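Local coordinates for uncharacterized protein (Bordetella bronchiseptica, PDB 4XG0) that belongs to the DUF1537 kinase family and probably phosphorylates an acid sugar in a catabolic pathway, at residues V138-P143 / R147-G152; Q151-L154 / R159-T162; S113-A118 / S177-L182; V212-L215 / D219-R222; R225-L230 / A234-S239. All coordinates share one frame; numbering follows the deposited sequence.

From the N terminus, the 113-118 loop opens interaction 3, which closes at 177-182, the turn that leads into helix 179-183 and its first residues. Interactions 1 and 2 fall within that long excursion. The first folds the chain leaving strand 135-139 against strand 147-150, and the second, beginning where the first ends and sharing Gln151 and Gly152 with it, closes the hairpin of strands 153-156 and 159-160. Interactions 4 and 5 follow in series, each with a short loop: one joins the end of strand 209-212 to helix 217-230, the other turns that helix back onto strand 234-238. None cross. Together they tie the small antiparallel sheet and the flanking helices to the large parallel sheet.

Interaction 1 of 5, residues V138-P143 / R147-G152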
loop_
_atom_site.group_PDB
_atom_site.type_symbol
_atom_site.label_atom_id
_atom_site.label_comp_id
_atom_site.label_asym_id
_atom_site.label_seq_id
_atom_site.Cartn_x
_atom_site.Cartn_y
_atom_site.Cartn_z
ATOM N N VAL A 138 5.982 -16.574 2.774
ATOM C CA VAL A 138 7.391 -16.370 2.503
ATOM C C VAL A 138 7.619 -16.064 1.034
ATOM O O VAL A 138 7.308 -16.878 0.136
ATOM C CB VAL A 138 8.191 -17.621 2.876
ATOM C CG1 VAL A 138 9.643 -17.385 2.646
ATOM C CG2 VAL A 138 7.962 -17.976 4.336
ATOM N N CYS A 139 8.173 -14.889 0.778
ATOM C CA CYS A 139 8.512 -14.505 -0.587
ATOM C C CYS A 139 9.632 -13.444 -0.589
ATOM O O CYS A 139 9.377 -12.235 -0.533
ATOM C CB CYS A 139 7.289 -13.948 -1.291
ATOM S SG CYS A 139 7.662 -13.324 -2.960
ATOM N N PRO A 140 10.878 -13.891 -0.713
ATOM C CA PRO A 140 11.971 -12.922 -0.567
ATOM C C PRO A 140 12.321 -12.184 -1.873
ATOM O O PRO A 140 13.382 -11.549 -1.990
ATOM C CB PRO A 140 13.143 -13.790 -0.082
ATOM C CG PRO A 140 12.512 -15.029 0.448
ATOM C CD PRO A 140 11.359 -15.255 -0.479
ATOM N N ALA A 141 11.474 -12.304 -2.869
ATOM C CA ALA A 141 11.729 -11.623 -4.156
ATOM C C ALA A 141 11.996 -10.144 -4.009
ATOM O O ALA A 141 11.384 -9.459 -3.172
ATOM C CB ALA A 141 10.562 -11.804 -5.094
ATOM N N PHE A 142 12.858 -9.631 -4.893
ATOM C CA PHE A 142 13.139 -8.201 -4.939
ATOM C C PHE A 142 13.383 -7.911 -6.399
ATOM O O PHE A 142 14.517 -7.868 -6.862
ATOM C CB PHE A 142 14.373 -7.886 -4.090
ATOM C CG PHE A 142 14.464 -6.451 -3.639
ATOM C CD1 PHE A 142 13.644 -5.490 -4.184
ATOM C CD2 PHE A 142 15.372 -6.093 -2.672
ATOM C CE1 PHE A 142 13.711 -4.160 -3.741
ATOM C CE2 PHE A 142 15.436 -4.757 -2.228
ATOM C CZ PHE A 142 14.618 -3.822 -2.764
ATOM N N PRO A 143 12.305 -7.782 -7.161
ATOM C CA PRO A 143 12.460 -7.797 -8.609
ATOM C C PRO A 143 13.340 -6.682 -9.167
ATOM O O PRO A 143 14.006 -6.907 -10.181
ATOM C CB PRO A 143 11.024 -7.697 -9.110
ATOM C CG PRO A 143 10.199 -8.297 -7.954
ATOM C CD PRO A 143 10.906 -7.906 -6.731
ATOM N N ARG A 147 16.021 -10.348 -7.973
ATOM C CA ARG A 147 15.686 -11.572 -7.249
ATOM C C ARG A 147 14.224 -11.905 -7.469
ATOM O O ARG A 147 13.358 -11.048 -7.342
ATOM C CB ARG A 147 15.986 -11.425 -5.776
ATOM C CG ARG A 147 17.460 -11.409 -5.425
ATOM C CD ARG A 147 18.006 -10.002 -5.408
ATOM N NE ARG A 147 19.349 -9.979 -4.850
ATOM C CZ ARG A 147 20.474 -9.860 -5.558
ATOM N NH1 ARG A 147 21.642 -9.899 -4.934
ATOM N NH2 ARG A 147 20.451 -9.690 -6.879
ATOM N N THR A 148 13.957 -13.144 -7.832
ATOM C CA THR A 148 12.605 -13.590 -8.094
ATOM C C THR A 148 12.451 -14.955 -7.438
ATOM O O THR A 148 13.441 -15.574 -7.083
ATOM C CB THR A 148 12.306 -13.668 -9.585
ATOM O OG1 THR A 148 13.228 -14.566 -10.255
ATOM C CG2 THR A 148 12.414 -12.280 -10.209
ATOM N N VAL A 149 11.204 -15.374 -7.252
ATOM C CA VAL A 149 10.895 -16.697 -6.724
ATOM C C VAL A 149 10.107 -17.428 -7.804
ATOM O O VAL A 149 9.002 -16.989 -8.221
ATOM C CB VAL A 149 10.108 -16.629 -5.397
ATOM C CG1 VAL A 149 9.655 -18.019 -4.976
ATOM C CG2 VAL A 149 10.975 -15.981 -4.293
ATOM N N ARG A 150 10.701 -18.520 -8.282
ATOM C CA ARG A 150 10.201 -19.290 -9.426
ATOM C C ARG A 150 9.992 -20.754 -9.058
ATOM O O ARG A 150 10.956 -21.468 -8.808
ATOM C CB ARG A 150 11.199 -19.218 -10.575
ATOM C CG ARG A 150 11.497 -17.794 -10.999
ATOM C CD ARG A 150 12.278 -17.764 -12.308
ATOM N NE ARG A 150 12.896 -16.459 -12.488
ATOM C CZ ARG A 150 13.531 -16.059 -13.590
ATOM N NH1 ARG A 150 14.042 -14.832 -13.626
ATOM N NH2 ARG A 150 13.672 -16.873 -14.635
ATOM N N GLN A 151 8.731 -21.189 -9.059
ATOM C CA GLN A 151 8.362 -22.512 -8.566
ATOM C C GLN A 151 9.062 -22.768 -7.211
ATOM O O GLN A 151 9.569 -23.884 -6.935
ATOM C CB GLN A 151 8.687 -23.593 -9.612
ATOM C CG GLN A 151 7.923 -23.346 -10.922
ATOM C CD GLN A 151 7.869 -24.545 -11.836
ATOM O OE1 GLN A 151 8.886 -25.014 -12.327
ATOM N NE2 GLN A 151 6.673 -25.033 -12.076
ATOM N N GLY A 152 9.068 -21.716 -6.400
ATOM C CA GLY A 152 9.587 -21.751 -5.043
ATOM C C GLY A 152 11.084 -21.552 -4.922
ATOM O O GLY A 152 11.600 -21.514 -3.794
#
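Phe142 and Arg147 form a single antiparallel, hydrogen-bonded beta bridge in a buried contact, where the chain leaving strand 135-139 of the large parallel sheet turns back along strand 147-150. Two backbone bonds make the bridge: Phe142 N gives its hydrogen to Arg147 O at 2.9 Å, and Arg147 N gives its own to Phe142 O at 3.1 Å. The segments run 137° apart, and the pairing stops at this one bridge. Next to it, toward strand 135-139, the packing is apolar. Val149 CG2, anti to its own carbonyl carbon, lies 3.9 Å from Pro140 CD and 4.3 Å from Ala141 CB, with Cys139 SG at the margin. The small Ala141 lets the backbones approach, its CB reaching Thr148 CA at 4.0 Å. The contact thus couples the parallel sheet to an appended three-stranded antiparallel sheet, of which 147-150 is an outer strand. On the outer strand itself Arg150 NE bonds Thr148 OG1 at 2.9 Å, nearly in the guanidinium plane, so the hydroxyl steadies the long arginine chain. Arg147 meets Phe142 through its CB, then bends at chi2 (91°) and carries its guanidinium away toward Ser113, which its NE bonds weakly; a bound citrate, probably from the crystallisation liquor, lies beside this side chain, nearest atoms about 4 Å apart.

Interaction 2 of 5, residues Q151-L154 / R159-T162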
loop_
_atom_site.group_PDB
_atom_site.type_symbol
_atom_site.label_atom_id
_atom_site.label_comp_id
_atom_site.label_asym_id
_atom_site.label_seq_id
_atom_site.Cartn_x
_atom_site.Cartn_y
_atom_site.Cartn_z
ATOM N N GLN A 151 8.731 -21.189 -9.059
ATOM C CA GLN A 151 8.362 -22.512 -8.566
ATOM C C GLN A 151 9.062 -22.768 -7.211
ATOM O O GLN A 151 9.569 -23.884 -6.935
ATOM C CB GLN A 151 8.687 -23.593 -9.612
ATOM C CG GLN A 151 7.923 -23.346 -10.922
ATOM C CD GLN A 151 7.869 -24.545 -11.836
ATOM O OE1 GLN A 151 8.886 -25.014 -12.327
ATOM N NE2 GLN A 151 6.673 -25.033 -12.076
ATOM N N GLY A 152 9.068 -21.716 -6.400
ATOM C CA GLY A 152 9.587 -21.751 -5.043
ATOM C C GLY A 152 11.084 -21.552 -4.922
ATOM O O GLY A 152 11.600 -21.514 -3.794
ATOM N N VAL A 153 11.778 -21.409 -6.054
ATOM C CA VAL A 153 13.230 -21.274 -6.074
ATOM C C VAL A 153 13.657 -19.819 -6.104
ATOM O O VAL A 153 13.148 -19.054 -6.896
ATOM C CB VAL A 153 13.833 -21.964 -7.321
ATOM C CG1 VAL A 153 15.332 -21.779 -7.351
ATOM C CG2 VAL A 153 13.497 -23.448 -7.343
ATOM N N LEU A 154 14.577 -19.438 -5.232
ATOM C CA LEU A 154 15.077 -18.059 -5.246
ATOM C C LEU A 154 16.069 -17.937 -6.405
ATOM O O LEU A 154 17.122 -18.580 -6.416
ATOM C CB LEU A 154 15.722 -17.710 -3.903
ATOM C CG LEU A 154 15.891 -16.213 -3.553
ATOM C CD1 LEU A 154 16.916 -15.546 -4.487
ATOM C CD2 LEU A 154 14.538 -15.482 -3.617
ATOM N N ARG A 159 19.527 -17.450 -12.901
ATOM C CA ARG A 159 20.046 -18.673 -12.226
ATOM C C ARG A 159 19.536 -18.817 -10.786
ATOM O O ARG A 159 19.356 -17.837 -10.091
ATOM C CB ARG A 159 21.575 -18.678 -12.158
ATOM C CG ARG A 159 22.289 -18.126 -13.366
ATOM C CD ARG A 159 23.793 -18.367 -13.259
ATOM N NE ARG A 159 24.419 -17.544 -12.222
ATOM C CZ ARG A 159 25.220 -16.502 -12.450
ATOM N NH1 ARG A 159 25.733 -15.815 -11.431
ATOM N NH2 ARG A 159 25.526 -16.135 -13.690
ATOM N N PRO A 160 19.323 -20.052 -10.318
ATOM C CA PRO A 160 19.062 -20.295 -8.889
ATOM C C PRO A 160 20.185 -19.753 -8.026
ATOM O O PRO A 160 21.325 -19.809 -8.470
ATOM C CB PRO A 160 19.085 -21.835 -8.810
ATOM C CG PRO A 160 18.611 -22.264 -10.144
ATOM C CD PRO A 160 19.232 -21.284 -11.113
ATOM N N VAL A 161 19.889 -19.286 -6.815
ATOM C CA VAL A 161 20.870 -18.575 -6.024
ATOM C C VAL A 161 22.080 -19.491 -5.741
ATOM O O VAL A 161 23.204 -19.013 -5.749
ATOM C CB VAL A 161 20.255 -18.023 -4.736
ATOM C CG1 VAL A 161 19.711 -19.162 -3.867
ATOM C CG2 VAL A 161 21.254 -17.174 -3.984
ATOM N N THR A 162 21.849 -20.799 -5.559
ATOM C CA THR A 162 22.943 -21.752 -5.324
ATOM C C THR A 162 23.929 -21.889 -6.499
ATOM O O THR A 162 24.950 -22.554 -6.357
ATOM C CB THR A 162 22.426 -23.197 -4.940
ATOM O OG1 THR A 162 21.359 -23.595 -5.808
ATOM C CG2 THR A 162 21.944 -23.238 -3.497
#
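Leu154 O is approached by two consecutive residues, Pro160 at the end of strand 159-160 and Val161 at the start of a 3-10 segment. Val161 N donates to it at 2.9 Å, almost along the C=O axis (C=O...N angle 161°), and Pro160 CA adds a weaker CA-H...O contact with Leu154 O at 3.6 Å. Proline has no amide hydrogen, and it is the N-H of the next residue that bonds. Val161 also leans on the oxygen: chi1 of 61° sets CG1 between its backbone N and carbonyl carbon, 3.7 Å from Leu154 O. This is the end of the beta hairpin of strands 153-156 and 159-160 away from its turn; 159-160 is an outer strand of the small antiparallel sheet. The side chains pack in two pairs. Leu154 CD1 rests 4.2 Å from Val161 CB; both residues are buried, and their branched carbons give apolar cover beside the hydrogen bond. Val153 CG1, anti to its backbone N, reaches Pro160 CB at 4.0 Å nearer the surface. Beyond the hairpin, Thr162 N donates to Ser177 OG.

Interaction 3 of 5, residues S113-A118 / S177-L182; sequences STLRGA and SHIPTL
Leu115 drives its branched end toward Ile179, and this pairing is the snug part of the contact. Its CD2 methyl stands 4.1 Å from Ile179 CD1 and its CD1 methyl 4.2 Å from Ile179 CG1, the two side chains meeting at a slant. Leu115 itself sits in a left-handed backbone conformation (phi 72°), and chi1 of -44°, with CG beside the backbone N, sends the methyls across to the helix start. In Ile179, CG1 lies beside the backbone N and carries CD1 out to Leu115. The looser side lies at Leu182, partly exposed, whose CD2 comes to 4.4 Å from Leu115 CD1; only van der Waals contact joins the two segments. On the far side of the helix start the chemistry is polar. His178, at the N-cap position, is hydrogen-bonded through ND1 to Thr181 OG1 at 2.8 Å, in the ring plane, and through NE2 to Gln187 OE1, while Pro180 CD sits 3.7 Å above the ring's centre; both nitrogens and the proline help hold the ring's rotation. Leu115 thus sits between Leu154 of strand 153-156 and the start of helix 179-183, which in turn packs on helix 119-130 and strand 209-212.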
loop_
_atom_site.group_PDB
_atom_site.type_symbol
_atom_site.label_atom_id
_atom_site.label_comp_id
_atom_site.label_asym_id
_atom_site.label_seq_id
_atom_site.Cartn_x
_atom_site.Cartn_y
_atom_site.Cartn_z
ATOM N N SER A 113 17.161 -11.161 0.540
ATOM C CA SER A 113 16.569 -11.656 -0.702
ATOM C C SER A 113 17.224 -12.937 -1.140
ATOM O O SER A 113 16.580 -13.735 -1.812
ATOM C CB SER A 113 16.663 -10.649 -1.850
ATOM O OG SER A 113 17.995 -10.340 -2.168
ATOM N N THR A 114 18.510 -13.101 -0.811
ATOM C CA THR A 114 19.219 -14.305 -1.214
ATOM C C THR A 114 19.362 -15.360 -0.120
ATOM O O THR A 114 20.232 -16.235 -0.215
ATOM C CB THR A 114 20.585 -13.978 -1.871
ATOM O OG1 THR A 114 21.311 -13.023 -1.087
ATOM C CG2 THR A 114 20.380 -13.451 -3.291
ATOM N N LEU A 115 18.480 -15.318 0.881
ATOM C CA LEU A 115 18.311 -16.421 1.848
ATOM C C LEU A 115 19.429 -16.636 2.867
ATOM O O LEU A 115 19.389 -17.634 3.566
ATOM C CB LEU A 115 18.127 -17.765 1.120
ATOM C CG LEU A 115 17.190 -17.749 -0.074
ATOM C CD1 LEU A 115 17.067 -19.152 -0.671
ATOM C CD2 LEU A 115 15.801 -17.213 0.293
ATOM N N ARG A 116 20.417 -15.741 2.939
ATOM C CA ARG A 116 21.520 -15.936 3.859
ATOM C C ARG A 116 20.999 -15.743 5.265
ATOM O O ARG A 116 20.260 -14.785 5.543
ATOM C CB ARG A 116 22.685 -14.989 3.579
ATOM C CG ARG A 116 23.392 -15.258 2.265
ATOM C CD ARG A 116 24.330 -14.130 1.881
ATOM N NE ARG A 116 23.612 -12.892 1.586
ATOM C CZ ARG A 116 24.187 -11.708 1.362
ATOM N NH1 ARG A 116 25.510 -11.584 1.412
ATOM N NH2 ARG A 116 23.442 -10.637 1.094
ATOM N N GLY A 117 21.352 -16.672 6.140
ATOM C CA GLY A 117 20.942 -16.643 7.525
ATOM C C GLY A 117 20.436 -17.989 8.014
ATOM O O GLY A 117 20.425 -18.962 7.262
ATOM N N ALA A 118 20.028 -18.031 9.285
ATOM C CA ALA A 118 19.337 -19.177 9.867
ATOM C C ALA A 118 17.868 -19.136 9.461
ATOM O O ALA A 118 16.967 -18.930 10.289
ATOM C CB ALA A 118 19.472 -19.166 11.385
ATOM N N SER A 177 18.334 -23.613 -2.679
ATOM C CA SER A 177 17.684 -22.502 -3.393
ATOM C C SER A 177 16.170 -22.684 -3.399
ATOM O O SER A 177 15.434 -21.748 -3.611
ATOM C CB SER A 177 18.129 -22.515 -4.866
ATOM O OG SER A 177 19.539 -22.434 -5.023
ATOM N N HIS A 178 15.719 -23.930 -3.212
ATOM C CA HIS A 178 14.303 -24.239 -3.320
ATOM C C HIS A 178 13.684 -24.019 -1.960
ATOM O O HIS A 178 13.880 -24.831 -1.033
ATOM C CB HIS A 178 14.112 -25.703 -3.796
ATOM C CG HIS A 178 12.691 -26.025 -4.142
ATOM N ND1 HIS A 178 11.957 -26.967 -3.466
ATOM C CD2 HIS A 178 11.852 -25.464 -5.045
ATOM C CE1 HIS A 178 10.733 -27.017 -3.974
ATOM N NE2 HIS A 178 10.644 -26.106 -4.929
ATOM N N ILE A 179 12.986 -22.886 -1.800
ATOM C CA ILE A 179 12.647 -22.438 -0.458
ATOM C C ILE A 179 11.723 -23.448 0.232
ATOM O O ILE A 179 11.879 -23.712 1.421
ATOM C CB ILE A 179 12.072 -21.000 -0.449
ATOM C CG1 ILE A 179 13.037 -20.071 -1.191
ATOM C CG2 ILE A 179 11.861 -20.566 0.985
ATOM C CD1 ILE A 179 12.481 -18.684 -1.502
ATOM N N PRO A 180 10.798 -24.073 -0.521
ATOM C CA PRO A 180 9.912 -25.077 0.095
ATOM C C PRO A 180 10.676 -26.272 0.687
ATOM O O PRO A 180 10.276 -26.826 1.705
ATOM C CB PRO A 180 8.993 -25.485 -1.057
ATOM C CG PRO A 180 9.017 -24.310 -2.001
ATOM C CD PRO A 180 10.397 -23.749 -1.902
ATOM N N THR A 181 11.773 -26.662 0.052
ATOM C CA THR A 181 12.638 -27.697 0.594
ATOM C C THR A 181 13.380 -27.170 1.834
ATOM O O THR A 181 13.419 -27.826 2.874
ATOM C CB THR A 181 13.618 -28.153 -0.475
ATOM O OG1 THR A 181 12.889 -28.750 -1.542
ATOM C CG2 THR A 181 14.599 -29.180 0.079
ATOM N N LEU A 182 13.923 -25.958 1.731
ATOM C CA LEU A 182 14.636 -25.311 2.844
ATOM C C LEU A 182 13.756 -25.261 4.083
ATOM O O LEU A 182 14.215 -25.567 5.195
ATOM C CB LEU A 182 15.092 -23.900 2.441
ATOM C CG LEU A 182 15.917 -23.047 3.413
ATOM C CD1 LEU A 182 17.208 -23.738 3.801
ATOM C CD2 LEU A 182 16.192 -21.691 2.765
#

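Interaction 4 of 5, residues V212-L215 / D219-R222; sequences VDAL and DVQR
Leu215 and Asp219 meet where strand 209-212 of the parallel sheet hands over to helix 217-230, the strand-turn-helix junction of an alpha/beta fold. The polar part is carried by one carboxylate. Leu215 N donates to Asp219 OD2 at 2.8 Å in a nearly straight bond (169°), which OD2 accepts through the lone pair that points away from OD1, so an amide in the turn is held from the first turn of the helix. Aspartate suits the place: its side chain is just long enough, with CG beside its backbone N (chi1 -78°), to reach back to the preceding loop. Its own backbone N is bonded by Asp216 OD1. The apolar part is small and close. Ala214 CB lies 3.8 Å from Asp219 CB and 3.8 Å from Val220 CG2, and a residue no larger than alanine lets the loop run flush against the helix. Val220 also packs on Pro143 and on helix 240-252, and Ala214 on Cys139 of strand 135-139. The ionic part stays on the helix, one turn along: Arg222 NH1 forms a salt bridge with Asp219 OD1 at 3.0 Å, approaching 35° out of the carboxylate plane.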
loop_
_atom_site.group_PDB
_atom_site.type_symbol
_atom_site.label_atom_id
_atom_site.label_comp_id
_atom_site.label_asym_id
_atom_site.label_seq_id
_atom_site.Cartn_x
_atom_site.Cartn_y
_atom_site.Cartn_z
ATOM N N VAL A 212 5.404 -18.245 -1.789
ATOM C CA VAL A 212 4.673 -17.714 -2.937
ATOM C C VAL A 212 5.624 -17.129 -3.984
ATOM O O VAL A 212 6.569 -16.405 -3.689
ATOM C CB VAL A 212 3.630 -16.642 -2.496
ATOM C CG1 VAL A 212 2.862 -16.117 -3.714
ATOM C CG2 VAL A 212 2.693 -17.225 -1.434
ATOM N N ASP A 213 5.401 -17.514 -5.232
ATOM C CA ASP A 213 6.217 -17.075 -6.320
ATOM C C ASP A 213 6.000 -15.593 -6.540
ATOM O O ASP A 213 4.936 -15.036 -6.216
ATOM C CB ASP A 213 5.818 -17.820 -7.602
ATOM C CG ASP A 213 6.587 -19.082 -7.823
ATOM O OD1 ASP A 213 7.175 -19.639 -6.865
ATOM O OD2 ASP A 213 6.585 -19.541 -9.001
ATOM N N ALA A 214 7.010 -14.978 -7.121
ATOM C CA ALA A 214 6.861 -13.622 -7.655
ATOM C C ALA A 214 7.963 -13.375 -8.661
ATOM O O ALA A 214 9.147 -13.522 -8.336
ATOM C CB ALA A 214 6.963 -12.610 -6.531
ATOM N N LEU A 215 7.584 -12.981 -9.867
ATOM C CA LEU A 215 8.558 -12.601 -10.890
ATOM C C LEU A 215 8.790 -11.075 -10.978
ATOM O O LEU A 215 9.858 -10.604 -11.425
ATOM C CB LEU A 215 8.051 -13.091 -12.229
ATOM C CG LEU A 215 9.065 -13.272 -13.342
ATOM C CD1 LEU A 215 10.153 -14.276 -12.926
ATOM C CD2 LEU A 215 8.319 -13.781 -14.564
ATOM N N ASP A 219 3.493 -8.938 -9.192
ATOM C CA ASP A 219 3.274 -10.191 -8.481
ATOM C C ASP A 219 3.417 -9.938 -6.998
ATOM O O ASP A 219 2.662 -10.466 -6.205
ATOM C CB ASP A 219 4.300 -11.237 -8.870
ATOM C CG ASP A 219 4.024 -11.895 -10.214
ATOM O OD1 ASP A 219 2.934 -11.774 -10.804
ATOM O OD2 ASP A 219 4.942 -12.597 -10.686
ATOM N N VAL A 220 4.410 -9.136 -6.633
ATOM C CA VAL A 220 4.631 -8.793 -5.229
ATOM C C VAL A 220 3.448 -7.992 -4.682
ATOM O O VAL A 220 2.987 -8.218 -3.534
ATOM C CB VAL A 220 5.939 -8.056 -5.018
ATOM C CG1 VAL A 220 6.103 -7.716 -3.543
ATOM C CG2 VAL A 220 7.121 -8.943 -5.466
ATOM N N GLN A 221 2.923 -7.073 -5.485
ATOM C CA GLN A 221 1.783 -6.268 -5.021
ATOM C C GLN A 221 0.527 -7.116 -4.808
ATOM O O GLN A 221 -0.231 -6.918 -3.817
ATOM C CB GLN A 221 1.478 -5.136 -6.005
ATOM C CG GLN A 221 0.220 -4.299 -5.655
ATOM C CD GLN A 221 -0.060 -3.246 -6.695
ATOM O OE1 GLN A 221 -0.410 -3.564 -7.840
ATOM N NE2 GLN A 221 0.103 -1.983 -6.316
ATOM N N ARG A 222 0.281 -8.043 -5.740
ATOM C CA ARG A 222 -0.843 -8.968 -5.615
ATOM C C ARG A 222 -0.707 -9.752 -4.329
ATOM O O ARG A 222 -1.690 -9.991 -3.635
ATOM C CB ARG A 222 -0.907 -9.947 -6.806
ATOM C CG ARG A 222 -2.061 -10.915 -6.768
ATOM C CD ARG A 222 -2.149 -11.778 -8.041
ATOM N NE ARG A 222 -1.890 -10.980 -9.246
ATOM C CZ ARG A 222 -0.852 -11.136 -10.075
ATOM N NH1 ARG A 222 0.054 -12.103 -9.900
ATOM N NH2 ARG A 222 -0.738 -10.325 -11.119
#

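Interaction 5 of 5, residues R225-L230 / A234-S239; sequences RAIGVL and AVPVGS
Ala234 opens strand 234-238 by tucking its methyl against the last turn of helix 217-230. Its CB lies 3.7 Å from Leu230 CB and 4.0 Å from Ile227 CG2; alanine suits a place where the chain has just turned and helix and strand are near. Val235 points to the other sheet face, toward Trp130 of helix 119-130. Pro236 comes back to the helix side, and its ring is met by both branches of Ile227: CD1 reaches Pro236 CB at 3.8 Å and CG2 reaches Pro236 CD at 4.1 Å. In Ile227, chi1 of -76° puts CG2 anti to the backbone N, while CG1, beside that N, carries CD1 on to Pro236 (chi2 164°). Proline offers a compact, rigid apolar surface, and its O still bonds with Lys109. Val237 again faces helix 119-130, and Ser239 OG caps Gly241 N at the start of helix 240-252. The axes of 225-230 and 234-238 come within 8.2 Å, roughly antiparallel at 152°, as fits the second half of a beta-alpha-beta crossover from strand 209-212 to strand 234-238. With methyls and ring carbons carrying the contact, shape and hydrophobic burial, not directional bonding, set how the helix lies on the sheet.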
loop_
_atom_site.group_PDB
_atom_site.type_symbol
_atom_site.label_atom_id
_atom_site.label_comp_id
_atom_site.label_asym_id
_atom_site.label_seq_id
_atom_site.Cartn_x
_atom_site.Cartn_y
_atom_site.Cartn_z
ATOM N N ARG A 225 -1.450 -7.539 -1.323
ATOM C CA ARG A 225 -2.891 -7.377 -1.187
ATOM C C ARG A 225 -3.565 -8.609 -0.565
ATOM O O ARG A 225 -4.440 -8.476 0.308
ATOM C CB ARG A 225 -3.519 -7.036 -2.536
ATOM C CG ARG A 225 -3.085 -5.663 -3.017
ATOM C CD ARG A 225 -3.669 -5.284 -4.368
ATOM N NE ARG A 225 -3.454 -3.855 -4.603
ATOM C CZ ARG A 225 -3.614 -3.225 -5.769
ATOM N NH1 ARG A 225 -3.976 -3.884 -6.867
ATOM N NH2 ARG A 225 -3.392 -1.914 -5.837
ATOM N N ALA A 226 -3.185 -9.798 -1.026
ATOM C CA ALA A 226 -3.680 -11.032 -0.446
ATOM C C ALA A 226 -3.345 -11.105 1.028
ATOM O O ALA A 226 -4.174 -11.495 1.836
ATOM C CB ALA A 226 -3.108 -12.252 -1.173
ATOM N N ILE A 227 -2.110 -10.777 1.358
ATOM C CA ILE A 227 -1.686 -10.715 2.743
ATOM C C ILE A 227 -2.572 -9.731 3.517
ATOM O O ILE A 227 -3.000 -10.010 4.618
ATOM C CB ILE A 227 -0.194 -10.338 2.855
ATOM C CG1 ILE A 227 0.658 -11.572 2.489
ATOM C CG2 ILE A 227 0.156 -9.871 4.261
ATOM C CD1 ILE A 227 2.052 -11.253 2.195
ATOM N N GLY A 228 -2.866 -8.570 2.933
ATOM C CA GLY A 228 -3.744 -7.618 3.587
ATOM C C GLY A 228 -5.095 -8.224 3.921
ATOM O O GLY A 228 -5.590 -8.069 5.034
ATOM N N VAL A 229 -5.694 -8.901 2.943
ATOM C CA VAL A 229 -6.973 -9.568 3.121
ATOM C C VAL A 229 -6.926 -10.538 4.294
ATOM O O VAL A 229 -7.907 -10.657 5.031
ATOM C CB VAL A 229 -7.387 -10.312 1.841
ATOM C CG1 VAL A 229 -8.566 -11.237 2.102
ATOM C CG2 VAL A 229 -7.713 -9.311 0.732
ATOM N N LEU A 230 -5.809 -11.258 4.448
ATOM C CA LEU A 230 -5.686 -12.232 5.532
ATOM C C LEU A 230 -5.515 -11.597 6.906
ATOM O O LEU A 230 -5.697 -12.262 7.922
ATOM C CB LEU A 230 -4.543 -13.217 5.287
ATOM C CG LEU A 230 -4.704 -14.234 4.145
ATOM C CD1 LEU A 230 -3.370 -14.902 3.858
ATOM C CD2 LEU A 230 -5.770 -15.275 4.445
ATOM N N ALA A 234 -1.554 -13.104 9.126
ATOM C CA ALA A 234 -0.612 -13.271 8.019
ATOM C C ALA A 234 0.698 -12.564 8.286
ATOM O O ALA A 234 0.750 -11.328 8.302
ATOM C CB ALA A 234 -1.208 -12.760 6.743
ATOM N N VAL A 235 1.761 -13.352 8.420
ATOM C CA VAL A 235 3.086 -12.837 8.703
ATOM C C VAL A 235 3.969 -12.868 7.453
ATOM O O VAL A 235 4.607 -13.890 7.154
ATOM C CB VAL A 235 3.806 -13.657 9.790
ATOM C CG1 VAL A 235 5.190 -13.075 10.028
ATOM C CG2 VAL A 235 3.001 -13.701 11.118
ATOM N N PRO A 236 4.003 -11.768 6.705
ATOM C CA PRO A 236 4.920 -11.771 5.571
ATOM C C PRO A 236 6.380 -11.881 5.987
ATOM O O PRO A 236 6.836 -11.269 6.948
ATOM C CB PRO A 236 4.652 -10.442 4.897
ATOM C CG PRO A 236 4.031 -9.591 5.938
ATOM C CD PRO A 236 3.280 -10.486 6.830
ATOM N N VAL A 237 7.104 -12.671 5.209
ATOM C CA VAL A 237 8.541 -12.855 5.363
ATOM C C VAL A 237 9.140 -12.541 4.021
ATOM O O VAL A 237 8.947 -13.289 3.044
ATOM C CB VAL A 237 8.899 -14.281 5.720
ATOM C CG1 VAL A 237 10.426 -14.437 5.899
ATOM C CG2 VAL A 237 8.138 -14.756 6.957
ATOM N N GLY A 238 9.849 -11.425 3.940
ATOM C CA GLY A 238 10.313 -10.966 2.648
ATOM C C GLY A 238 11.536 -10.094 2.756
ATOM O O GLY A 238 12.027 -9.825 3.849
ATOM N N SER A 239 12.046 -9.680 1.617
ATOM C CA SER A 239 13.164 -8.772 1.598
ATOM C C SER A 239 12.632 -7.378 1.398
ATOM O O SER A 239 11.450 -7.072 1.658
ATOM C CB SER A 239 14.098 -9.118 0.457
ATOM O OG SER A 239 13.446 -8.914 -0.788
#